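PDB 4W8Z: CRISPR system Cmr subunit Cmr1-1 from Pyrococcus furiosus, which binds RNA and, together with Cmr6, caps the elongated type III-B Cmr ribonucleoprotein complex that serves CRISPR-based adaptive immunity against mobile genetic elements. Local coordinates for residues S145-A148 and L149-G153; E184-S187 and I188-K192; Y248-Y251 and L252-R255; F325-F328 and I329-L333. All coordinates share one frame; numbering follows the deposited sequence.

Contact 1 (S145-A148 and L149-G153)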
loop_
_atom_site.group_PDB
_atom_site.type_symbol
_atom_site.label_atom_id
_atom_site.label_comp_id
_atom_site.label_asym_id
_atom_site.label_seq_id
_atom_site.Cartn_x
_atom_site.Cartn_y
_atom_site.Cartn_z
ATOM N N SER A 145 10.254 -5.684 -6.682
ATOM C CA SER A 145 9.484 -4.473 -6.410
ATOM C C SER A 145 8.020 -4.648 -6.780
ATOM O O SER A 145 7.132 -4.380 -5.968
ATOM C CB SER A 145 10.067 -3.290 -7.173
ATOM O OG SER A 145 11.368 -2.991 -6.706
ATOM N N LEU A 146 7.778 -5.098 -8.008
ATOM C CA LEU A 146 6.419 -5.323 -8.490
ATOM C C LEU A 146 5.705 -6.387 -7.667
ATOM O O LEU A 146 4.519 -6.244 -7.361
ATOM C CB LEU A 146 6.429 -5.724 -9.964
ATOM C CG LEU A 146 5.076 -6.100 -10.569
ATOM C CD1 LEU A 146 4.061 -4.989 -10.388
ATOM C CD2 LEU A 146 5.250 -6.409 -12.030
ATOM N N TRP A 147 6.426 -7.451 -7.322
ATOM C CA TRP A 147 5.891 -8.485 -6.443
ATOM C C TRP A 147 5.416 -7.868 -5.132
ATOM O O TRP A 147 4.344 -8.207 -4.631
ATOM C CB TRP A 147 6.939 -9.565 -6.159
ATOM C CG TRP A 147 6.419 -10.691 -5.304
ATOM C CD1 TRP A 147 5.951 -11.902 -5.737
ATOM C CD2 TRP A 147 6.304 -10.707 -3.873
ATOM N NE1 TRP A 147 5.558 -12.672 -4.666
ATOM C CE2 TRP A 147 5.761 -11.961 -3.512
ATOM C CE3 TRP A 147 6.607 -9.785 -2.864
ATOM C CZ2 TRP A 147 5.513 -12.314 -2.187
ATOM C CZ3 TRP A 147 6.359 -10.137 -1.546
ATOM C CH2 TRP A 147 5.817 -11.392 -1.220
ATOM N N ALA A 148 6.227 -6.965 -4.584
ATOM C CA ALA A 148 5.917 -6.305 -3.318
ATOM C C ALA A 148 4.712 -5.375 -3.459
ATOM O O ALA A 148 3.863 -5.300 -2.566
ATOM C CB ALA A 148 7.127 -5.535 -2.807
ATOM N N LEU A 149 4.644 -4.674 -4.585
ATOM C CA LEU A 149 3.525 -3.780 -4.868
ATOM C C LEU A 149 2.192 -4.529 -4.881
ATOM O O LEU A 149 1.195 -4.044 -4.352
ATOM C CB LEU A 149 3.741 -3.070 -6.207
ATOM C CG LEU A 149 2.544 -2.314 -6.783
ATOM C CD1 LEU A 149 2.018 -1.313 -5.769
ATOM C CD2 LEU A 149 2.929 -1.617 -8.081
ATOM N N VAL A 150 2.179 -5.714 -5.482
ATOM C CA VAL A 150 0.959 -6.506 -5.558
ATOM C C VAL A 150 0.644 -7.178 -4.222
ATOM O O VAL A 150 -0.515 -7.271 -3.820
ATOM C CB VAL A 150 1.060 -7.574 -6.670
ATOM C CG1 VAL A 150 -0.197 -8.433 -6.712
ATOM C CG2 VAL A 150 1.289 -6.910 -8.020
ATOM N N SER A 151 1.684 -7.625 -3.526
ATOM C CA SER A 151 1.513 -8.371 -2.279
ATOM C C SER A 151 1.153 -7.506 -1.065
ATOM O O SER A 151 0.374 -7.932 -0.207
ATOM C CB SER A 151 2.781 -9.162 -1.973
ATOM O OG SER A 151 3.011 -10.138 -2.974
ATOM N N LEU A 152 1.714 -6.300 -0.988
ATOM C CA LEU A 152 1.513 -5.452 0.188
ATOM C C LEU A 152 1.010 -4.045 -0.145
ATOM O O LEU A 152 0.551 -3.316 0.738
ATOM C CB LEU A 152 2.816 -5.343 0.981
ATOM C CG LEU A 152 3.494 -6.647 1.400
ATOM C CD1 LEU A 152 4.945 -6.380 1.726
ATOM C CD2 LEU A 152 2.785 -7.277 2.586
ATOM N N GLY A 153 1.104 -3.658 -1.410
ATOM C CA GLY A 153 0.754 -2.308 -1.796
ATOM C C GLY A 153 -0.546 -2.205 -2.565
ATOM O O GLY A 153 -1.443 -3.032 -2.409
#
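Trp147 and Ser151 meet one helical turn apart near the end of helix 136-152, in an i to i+4 pairing of an indole with a serine inside the RAMP-superfamily part of the chain. From CB, the Trp147 side chain sets out with CG opposite the backbone N (chi1 -177°), which carries the indole along the helix toward the next turn. CG and NE1 stay more distant from the serine hydroxyl, CD2, CE3 and CZ2 face it, and CE2 comes nearest, 3.3 Å from Ser151 OG. Ser151 OG thus hangs over the centre of one face, 3.2 Å above the plane of the Trp147 ring. Ser151 CB lies nearest CZ3 and forms a CH-pi contact 3.8 Å from the centroid of the six-membered ring. Ser151 OG also bonds to Trp147 O, and the backbone N of Ser151 bonds to the same oxygen, the two donors arriving from opposite faces of the carbonyl plane. On another side of the helix, Leu146 CD1 lies 4.1 Å from Val150 CG2, while Leu149 CD2 also packs on Leu146 CD1. Everything here is buried: helix 38-54 covers Ala148 and Leu149, and helix 188-206 lies against the indole. Toward Gly153, Ala148 O receives Leu152 N at 2.8 Å and, through a weak bond, Gly153 N at 3.4 Å.

Contact 2 (E184-S187 and I188-K192)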
loop_
_atom_site.group_PDB
_atom_site.type_symbol
_atom_site.label_atom_id
_atom_site.label_comp_id
_atom_site.label_asym_id
_atom_site.label_seq_id
_atom_site.Cartn_x
_atom_site.Cartn_y
_atom_site.Cartn_z
ATOM N N GLU A 184 0.620 -16.085 -6.687
ATOM C CA GLU A 184 -0.613 -16.102 -5.919
ATOM C C GLU A 184 -0.381 -16.832 -4.598
ATOM O O GLU A 184 0.520 -17.665 -4.490
ATOM C CB GLU A 184 -1.741 -16.768 -6.711
ATOM C CG GLU A 184 -1.484 -18.223 -7.075
ATOM C CD GLU A 184 -0.499 -18.379 -8.222
ATOM O OE1 GLU A 184 -0.767 -17.832 -9.316
ATOM O OE2 GLU A 184 0.548 -19.036 -8.025
ATOM N N PHE A 185 -1.194 -16.514 -3.596
ATOM C CA PHE A 185 -1.078 -17.139 -2.285
ATOM C C PHE A 185 -2.164 -18.197 -2.091
ATOM O O PHE A 185 -3.357 -17.886 -2.098
ATOM C CB PHE A 185 -1.162 -16.085 -1.172
ATOM C CG PHE A 185 -0.073 -15.053 -1.222
ATOM C CD1 PHE A 185 1.246 -15.420 -1.430
ATOM C CD2 PHE A 185 -0.370 -13.709 -1.058
ATOM C CE1 PHE A 185 2.255 -14.462 -1.474
ATOM C CE2 PHE A 185 0.629 -12.744 -1.101
ATOM C CZ PHE A 185 1.943 -13.120 -1.314
ATOM N N ASN A 186 -1.746 -19.449 -1.920
ATOM C CA ASN A 186 -2.681 -20.541 -1.671
ATOM C C ASN A 186 -2.992 -20.698 -0.189
ATOM O O ASN A 186 -4.023 -21.253 0.185
ATOM C CB ASN A 186 -2.128 -21.850 -2.231
ATOM C CG ASN A 186 -2.315 -21.963 -3.728
ATOM O OD1 ASN A 186 -2.807 -21.042 -4.373
ATOM N ND2 ASN A 186 -1.922 -23.097 -4.289
ATOM N N SER A 187 -2.090 -20.210 0.652
ATOM C CA SER A 187 -2.287 -20.247 2.092
ATOM C C SER A 187 -1.639 -19.030 2.732
ATOM O O SER A 187 -0.864 -18.328 2.085
ATOM C CB SER A 187 -1.701 -21.522 2.686
ATOM O OG SER A 187 -0.287 -21.479 2.646
ATOM N N ILE A 188 -1.950 -18.785 4.001
ATOM C CA ILE A 188 -1.319 -17.701 4.746
ATOM C C ILE A 188 0.158 -18.020 4.953
ATOM O O ILE A 188 1.005 -17.126 4.998
ATOM C CB ILE A 188 -2.018 -17.467 6.108
ATOM C CG1 ILE A 188 -3.451 -16.977 5.885
ATOM C CG2 ILE A 188 -1.245 -16.468 6.969
ATOM C CD1 ILE A 188 -4.142 -16.490 7.146
ATOM N N ASP A 189 0.466 -19.308 5.059
ATOM C CA ASP A 189 1.844 -19.738 5.257
ATOM C C ASP A 189 2.716 -19.459 4.034
ATOM O O ASP A 189 3.894 -19.140 4.177
ATOM C CB ASP A 189 1.894 -21.223 5.613
ATOM C CG ASP A 189 1.532 -21.482 7.063
ATOM O OD1 ASP A 189 1.668 -20.554 7.891
ATOM O OD2 ASP A 189 1.120 -22.620 7.377
ATOM N N GLU A 190 2.143 -19.578 2.839
ATOM C CA GLU A 190 2.863 -19.208 1.624
ATOM C C GLU A 190 3.199 -17.720 1.646
ATOM O O GLU A 190 4.272 -17.307 1.200
ATOM C CB GLU A 190 2.051 -19.545 0.374
ATOM C CG GLU A 190 2.231 -20.971 -0.119
ATOM C CD GLU A 190 1.473 -21.249 -1.405
ATOM O OE1 GLU A 190 0.801 -20.327 -1.915
ATOM O OE2 GLU A 190 1.549 -22.390 -1.903
ATOM N N PHE A 191 2.267 -16.927 2.166
ATOM C CA PHE A 191 2.456 -15.492 2.329
ATOM C C PHE A 191 3.611 -15.231 3.303
ATOM O O PHE A 191 4.533 -14.474 2.994
ATOM C CB PHE A 191 1.154 -14.846 2.825
ATOM C CG PHE A 191 1.077 -13.354 2.625
ATOM C CD1 PHE A 191 2.173 -12.629 2.186
ATOM C CD2 PHE A 191 -0.104 -12.676 2.884
ATOM C CE1 PHE A 191 2.093 -11.258 2.011
ATOM C CE2 PHE A 191 -0.193 -11.309 2.708
ATOM C CZ PHE A 191 0.905 -10.598 2.271
ATOM N N LYS A 192 3.558 -15.863 4.474
ATOM C CA LYS A 192 4.611 -15.724 5.478
ATOM C C LYS A 192 5.985 -16.064 4.907
ATOM O O LYS A 192 6.943 -15.314 5.078
ATOM C CB LYS A 192 4.338 -16.623 6.684
ATOM C CG LYS A 192 3.184 -16.207 7.577
ATOM C CD LYS A 192 3.427 -16.727 8.990
ATOM C CE LYS A 192 2.154 -17.216 9.662
ATOM N NZ LYS A 192 2.461 -17.867 10.974
#
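Phe185, in the loop before helix 188-206, and Phe191, in its first turn, form an offset stack. The ring centroids are 4.3 Å apart and the planes are inclined by 16°; Phe185 CE2 sits over the centre of the Phe191 ring, whereas Phe191 CG lies toward the rim of Phe185. Phe191 CA adds a CH-pi contact over that same Phe185 ring. The polar contacts bind loop to helix in both directions. Ser187 is the N-cap: its OG stands between the backbone N and the carbonyl carbon (chi1 71°), which turns it to the first turn, where it accepts from Glu190 N at 3.1 Å. In return, the Glu190 carboxylate reaches back, its chain extended beyond CG, and OE1 takes the N-H of Asn186 at 2.7 Å in a nearly straight bond (167°), met from above the carboxylate plane. A backbone bond from Phe191 N to Ser187 O, 3.4 Å long, is weak. The polar groups lie on the more exposed side and the rings are buried. There, Phe185 packs on Trp147 and Ser151 of helix 136-152 and on Val289 of strand 284-291, Phe191 touches Leu152, and Ile188 rests on Ile291, so the capped helix start bridges helix 136-152 and that strand.

Contact 3 (Y248-Y251 and L252-R255)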
loop_
_atom_site.group_PDB
_atom_site.type_symbol
_atom_site.label_atom_id
_atom_site.label_comp_id
_atom_site.label_asym_id
_atom_site.label_seq_id
_atom_site.Cartn_x
_atom_site.Cartn_y
_atom_site.Cartn_z
ATOM N N TYR A 248 -13.657 2.088 10.627
ATOM C CA TYR A 248 -13.131 3.431 10.417
ATOM C C TYR A 248 -14.124 4.509 10.847
ATOM O O TYR A 248 -13.726 5.603 11.245
ATOM C CB TYR A 248 -12.742 3.639 8.951
ATOM C CG TYR A 248 -12.360 5.066 8.638
ATOM C CD1 TYR A 248 -11.125 5.575 9.022
ATOM C CD2 TYR A 248 -13.244 5.912 7.982
ATOM C CE1 TYR A 248 -10.776 6.885 8.750
ATOM C CE2 TYR A 248 -12.905 7.222 7.707
ATOM C CZ TYR A 248 -11.670 7.704 8.090
ATOM O OH TYR A 248 -11.342 9.014 7.810
ATOM N N LYS A 249 -15.414 4.204 10.764
ATOM C CA LYS A 249 -16.436 5.162 11.164
ATOM C C LYS A 249 -16.360 5.420 12.665
ATOM O O LYS A 249 -16.484 6.558 13.117
ATOM C CB LYS A 249 -17.826 4.659 10.780
ATOM C CG LYS A 249 -18.955 5.630 11.081
ATOM C CD LYS A 249 -20.306 4.945 10.941
ATOM C CE LYS A 249 -21.448 5.852 11.371
ATOM N NZ LYS A 249 -22.746 5.113 11.464
ATOM N N GLU A 250 -16.143 4.354 13.432
ATOM C CA GLU A 250 -16.048 4.464 14.881
ATOM C C GLU A 250 -14.709 5.061 15.290
ATOM O O GLU A 250 -14.632 5.853 16.232
ATOM C CB GLU A 250 -16.249 3.095 15.539
ATOM C CG GLU A 250 -16.095 3.082 17.061
ATOM C CD GLU A 250 -17.133 3.929 17.800
ATOM O OE1 GLU A 250 -18.079 4.452 17.165
ATOM O OE2 GLU A 250 -17.000 4.069 19.037
ATOM N N TYR A 251 -13.661 4.673 14.570
ATOM C CA TYR A 251 -12.322 5.228 14.759
ATOM C C TYR A 251 -12.340 6.740 14.574
ATOM O O TYR A 251 -11.807 7.485 15.393
ATOM C CB TYR A 251 -11.353 4.575 13.777
ATOM C CG TYR A 251 -9.931 5.092 13.799
ATOM C CD1 TYR A 251 -9.084 4.825 14.867
ATOM C CD2 TYR A 251 -9.420 5.811 12.724
ATOM C CE1 TYR A 251 -7.776 5.277 14.873
ATOM C CE2 TYR A 251 -8.114 6.265 12.723
ATOM C CZ TYR A 251 -7.300 5.995 13.798
ATOM O OH TYR A 251 -6.002 6.445 13.791
ATOM N N LEU A 252 -12.977 7.182 13.496
ATOM C CA LEU A 252 -13.099 8.602 13.194
ATOM C C LEU A 252 -13.990 9.320 14.205
ATOM O O LEU A 252 -13.742 10.474 14.547
ATOM C CB LEU A 252 -13.649 8.792 11.779
ATOM C CG LEU A 252 -13.928 10.213 11.289
ATOM C CD1 LEU A 252 -12.637 11.007 11.173
ATOM C CD2 LEU A 252 -14.666 10.168 9.960
ATOM N N ARG A 253 -15.028 8.640 14.681
ATOM C CA ARG A 253 -15.952 9.248 15.635
ATOM C C ARG A 253 -15.235 9.638 16.926
ATOM O O ARG A 253 -15.377 10.759 17.413
ATOM C CB ARG A 253 -17.112 8.301 15.942
ATOM C CG ARG A 253 -18.255 8.966 16.688
ATOM C CD ARG A 253 -19.304 7.964 17.141
ATOM N NE ARG A 253 -18.778 7.008 18.110
ATOM C CZ ARG A 253 -18.572 7.285 19.394
ATOM N NH1 ARG A 253 -18.836 8.497 19.863
ATOM N NH2 ARG A 253 -18.093 6.352 20.210
ATOM N N ARG A 254 -14.449 8.711 17.466
ATOM C CA ARG A 254 -13.692 8.968 18.686
ATOM C C ARG A 254 -12.548 9.947 18.433
ATOM O O ARG A 254 -12.158 10.711 19.318
ATOM C CB ARG A 254 -13.147 7.661 19.262
ATOM C CG ARG A 254 -14.219 6.667 19.624
ATOM C CD ARG A 254 -13.638 5.491 20.370
ATOM N NE ARG A 254 -14.627 4.436 20.554
ATOM C CZ ARG A 254 -14.384 3.277 21.155
ATOM N NH1 ARG A 254 -13.176 3.016 21.640
ATOM N NH2 ARG A 254 -15.352 2.378 21.270
ATOM N N ARG A 255 -12.014 9.912 17.219
ATOM C CA ARG A 255 -10.925 10.792 16.828
ATOM C C ARG A 255 -11.364 12.250 16.879
ATOM O O ARG A 255 -10.667 13.099 17.436
ATOM C CB ARG A 255 -10.439 10.428 15.427
ATOM C CG ARG A 255 -9.165 11.112 15.014
ATOM C CD ARG A 255 -8.740 10.645 13.640
ATOM N NE ARG A 255 -7.335 10.266 13.622
ATOM C CZ ARG A 255 -6.708 9.798 12.553
ATOM N NH1 ARG A 255 -7.368 9.653 11.411
ATOM N NH2 ARG A 255 -5.425 9.476 12.627
#
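Glu250 OE2 is gripped by two successive arginines, one turn further along helix 237-264. Arg253 NH2 and Arg254 NE each lie 2.8 Å from Glu250 OE2 and reach it from the same face of the carboxylate, the first on its syn side and the second on its anti side; Arg254 NH2 adds a weak bond. Arg253 holds the carboxylate side-on, because its NE also bonds to Glu250 OE1 at 2.8 Å in an almost straight line (177°), with OE1 in the guanidinium plane. Arg254 stands nearly perpendicular, its plane 88° from that of the carboxylate. The bend of Glu250 at chi2 (63°) turns the carboxylate toward both arginines, and the resulting i to i+3 and i to i+4 network fixes its rotation; two cations around one acid would probably favour its ionised form. On the buried side, Leu252 packs against Tyr248, with CD2 4.1 Å from Tyr248 CE2 and CB over the ring face. Tyr251 OH lies over one face of the Arg255 guanidinium, yet these polar ends are bonded to other residues: the hydroxyl to Asn324 and Leu322, the guanidinium to Asn320 and Glu310. Thus the buried side of helix 237-264 is tied to residues 320-324, while on the polar flank Phe328 of helix 327-330 rests on Glu250 and Arg254.

Contact 4 (F325-F328 and I329-L333)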
loop_
_atom_site.group_PDB
_atom_site.type_symbol
_atom_site.label_atom_id
_atom_site.label_comp_id
_atom_site.label_asym_id
_atom_site.label_seq_id
_atom_site.Cartn_x
_atom_site.Cartn_y
_atom_site.Cartn_z
ATOM N N PHE A 325 -5.544 2.174 15.017
ATOM C CA PHE A 325 -6.782 1.791 14.353
ATOM C C PHE A 325 -7.000 0.278 14.407
ATOM O O PHE A 325 -8.110 -0.206 14.186
ATOM C CB PHE A 325 -6.764 2.290 12.904
ATOM C CG PHE A 325 -7.807 1.665 12.015
ATOM C CD1 PHE A 325 -9.150 1.959 12.178
ATOM C CD2 PHE A 325 -7.436 0.799 10.997
ATOM C CE1 PHE A 325 -10.106 1.393 11.350
ATOM C CE2 PHE A 325 -8.387 0.228 10.167
ATOM C CZ PHE A 325 -9.724 0.529 10.343
ATOM N N ASP A 326 -5.948 -0.471 14.731
ATOM C CA ASP A 326 -6.030 -1.929 14.689
ATOM C C ASP A 326 -6.993 -2.505 15.725
ATOM O O ASP A 326 -7.565 -3.570 15.506
ATOM C CB ASP A 326 -4.642 -2.559 14.865
ATOM C CG ASP A 326 -3.895 -2.012 16.065
ATOM O OD1 ASP A 326 -4.535 -1.441 16.977
ATOM O OD2 ASP A 326 -2.653 -2.147 16.088
ATOM N N TRP A 327 -7.170 -1.813 16.849
ATOM C CA TRP A 327 -8.133 -2.253 17.858
ATOM C C TRP A 327 -9.528 -2.373 17.255
ATOM O O TRP A 327 -10.278 -3.290 17.578
ATOM C CB TRP A 327 -8.175 -1.292 19.050
ATOM C CG TRP A 327 -9.436 -1.446 19.859
ATOM C CD1 TRP A 327 -10.580 -0.705 19.750
ATOM C CD2 TRP A 327 -9.689 -2.423 20.877
ATOM N NE1 TRP A 327 -11.526 -1.158 20.644
ATOM C CE2 TRP A 327 -11.005 -2.210 21.345
ATOM C CE3 TRP A 327 -8.931 -3.453 21.441
ATOM C CZ2 TRP A 327 -11.573 -2.988 22.350
ATOM C CZ3 TRP A 327 -9.500 -4.225 22.438
ATOM C CH2 TRP A 327 -10.809 -3.987 22.884
ATOM N N PHE A 328 -9.870 -1.444 16.369
ATOM C CA PHE A 328 -11.221 -1.369 15.834
ATOM C C PHE A 328 -11.472 -2.440 14.776
ATOM O O PHE A 328 -12.587 -2.582 14.272
ATOM C CB PHE A 328 -11.478 0.031 15.278
ATOM C CG PHE A 328 -11.375 1.111 16.318
ATOM C CD1 PHE A 328 -10.167 1.749 16.555
ATOM C CD2 PHE A 328 -12.478 1.465 17.081
ATOM C CE1 PHE A 328 -10.063 2.731 17.524
ATOM C CE2 PHE A 328 -12.380 2.447 18.050
ATOM C CZ PHE A 328 -11.168 3.081 18.270
ATOM N N ILE A 329 -10.429 -3.197 14.454
ATOM C CA ILE A 329 -10.567 -4.406 13.652
ATOM C C ILE A 329 -10.462 -5.639 14.541
ATOM O O ILE A 329 -11.340 -6.498 14.537
ATOM C CB ILE A 329 -9.484 -4.507 12.555
ATOM C CG1 ILE A 329 -9.619 -3.375 11.534
ATOM C CG2 ILE A 329 -9.561 -5.859 11.855
ATOM C CD1 ILE A 329 -10.745 -3.580 10.542
ATOM N N SER A 330 -9.380 -5.703 15.312
ATOM C CA SER A 330 -9.004 -6.906 16.051
ATOM C C SER A 330 -9.893 -7.191 17.256
ATOM O O SER A 330 -9.888 -8.304 17.778
ATOM C CB SER A 330 -7.549 -6.802 16.512
ATOM O OG SER A 330 -7.410 -5.829 17.532
ATOM N N SER A 331 -10.641 -6.193 17.712
ATOM C CA SER A 331 -11.564 -6.408 18.818
ATOM C C SER A 331 -12.858 -7.023 18.304
ATOM O O SER A 331 -13.654 -7.557 19.079
ATOM C CB SER A 331 -11.865 -5.100 19.552
ATOM O OG SER A 331 -12.765 -4.292 18.812
ATOM N N ARG A 332 -13.063 -6.949 16.992
ATOM C CA ARG A 332 -14.321 -7.388 16.402
ATOM C C ARG A 332 -14.218 -8.719 15.651
ATOM O O ARG A 332 -15.232 -9.382 15.438
ATOM C CB ARG A 332 -14.870 -6.302 15.474
ATOM C CG ARG A 332 -15.429 -5.094 16.213
ATOM C CD ARG A 332 -16.100 -4.098 15.269
ATOM N NE ARG A 332 -17.249 -4.669 14.566
ATOM C CZ ARG A 332 -17.281 -4.912 13.259
ATOM N NH1 ARG A 332 -16.228 -4.632 12.503
ATOM N NH2 ARG A 332 -18.372 -5.431 12.706
ATOM N N LEU A 333 -13.007 -9.117 15.260
ATOM C CA LEU A 333 -12.819 -10.392 14.562
ATOM C C LEU A 333 -11.352 -10.848 14.548
ATOM O O LEU A 333 -10.447 -10.023 14.659
ATOM C CB LEU A 333 -13.378 -10.295 13.134
ATOM C CG LEU A 333 -13.089 -9.076 12.268
ATOM C CD1 LEU A 333 -11.760 -9.246 11.585
ATOM C CD2 LEU A 333 -14.199 -8.895 11.251
#
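Trp327 CG lies opposite the backbone N (chi1 161°) and Ser331 OG between its backbone N and carbonyl carbon (chi1 76°), which lays the indole beneath the serine CB and turns the hydroxyl back to the carbonyl of Trp327. Ser331 CB stands 3.4 Å from the centroid of the six-membered ring, only 9° off its normal, in a CH-pi contact. Trp327 O accepts twice from one residue, from Ser331 N at 2.9 Å and from Ser331 OG at 3.0 Å, the donors lying on opposite faces of the carbonyl plane. Asp326 O carries three bonds: Ser330 N comes in nearly straight on at 2.8 Å, whereas Ile329 N and Ser330 OG meet it well out of the carbonyl plane, from opposite faces. On the buried flank, Phe325 CE2 touches Ile329 CG1 at 4.0 Å, and Ile329 packs against Phe231 and Val335. The Asp326 carboxylate forms a salt bridge with Lys301. The i+3 and i+4 bonds to Asp326 O mix 3-10 and alpha-helical bonding, and the serine hydroxyls bond the i-4 carbonyls, as serines commonly do in helices; this single turn is set between helix 237-264 and strand 335-337 of the Cmr1-like C-terminal region.

Overall arrangement
The four contacts form two groups. Contacts 1 and 2 touch directly, meeting in one aromatic cluster that joins helices 136-152 and 188-206. Contacts 3 and 4 also touch, Tyr251 meeting Phe325 edge-to-face and packing on Phe328. The groups stand apart: contact 1, in the RAMP-superfamily part, and contact 3, in the Cmr1-like C-terminal part, are about 29 Å apart between centres. Contact 1 is wholly buried and largely apolar; the others each have one buried side and one more exposed side, bearing respectively an N-cap, a salt-bridge network and serine hydroxyls. Contacts 1 and 4 each set a serine over the tryptophan four residues before it, buried with OG over the ring centre in contact 1, more exposed with CB over it in contact 4.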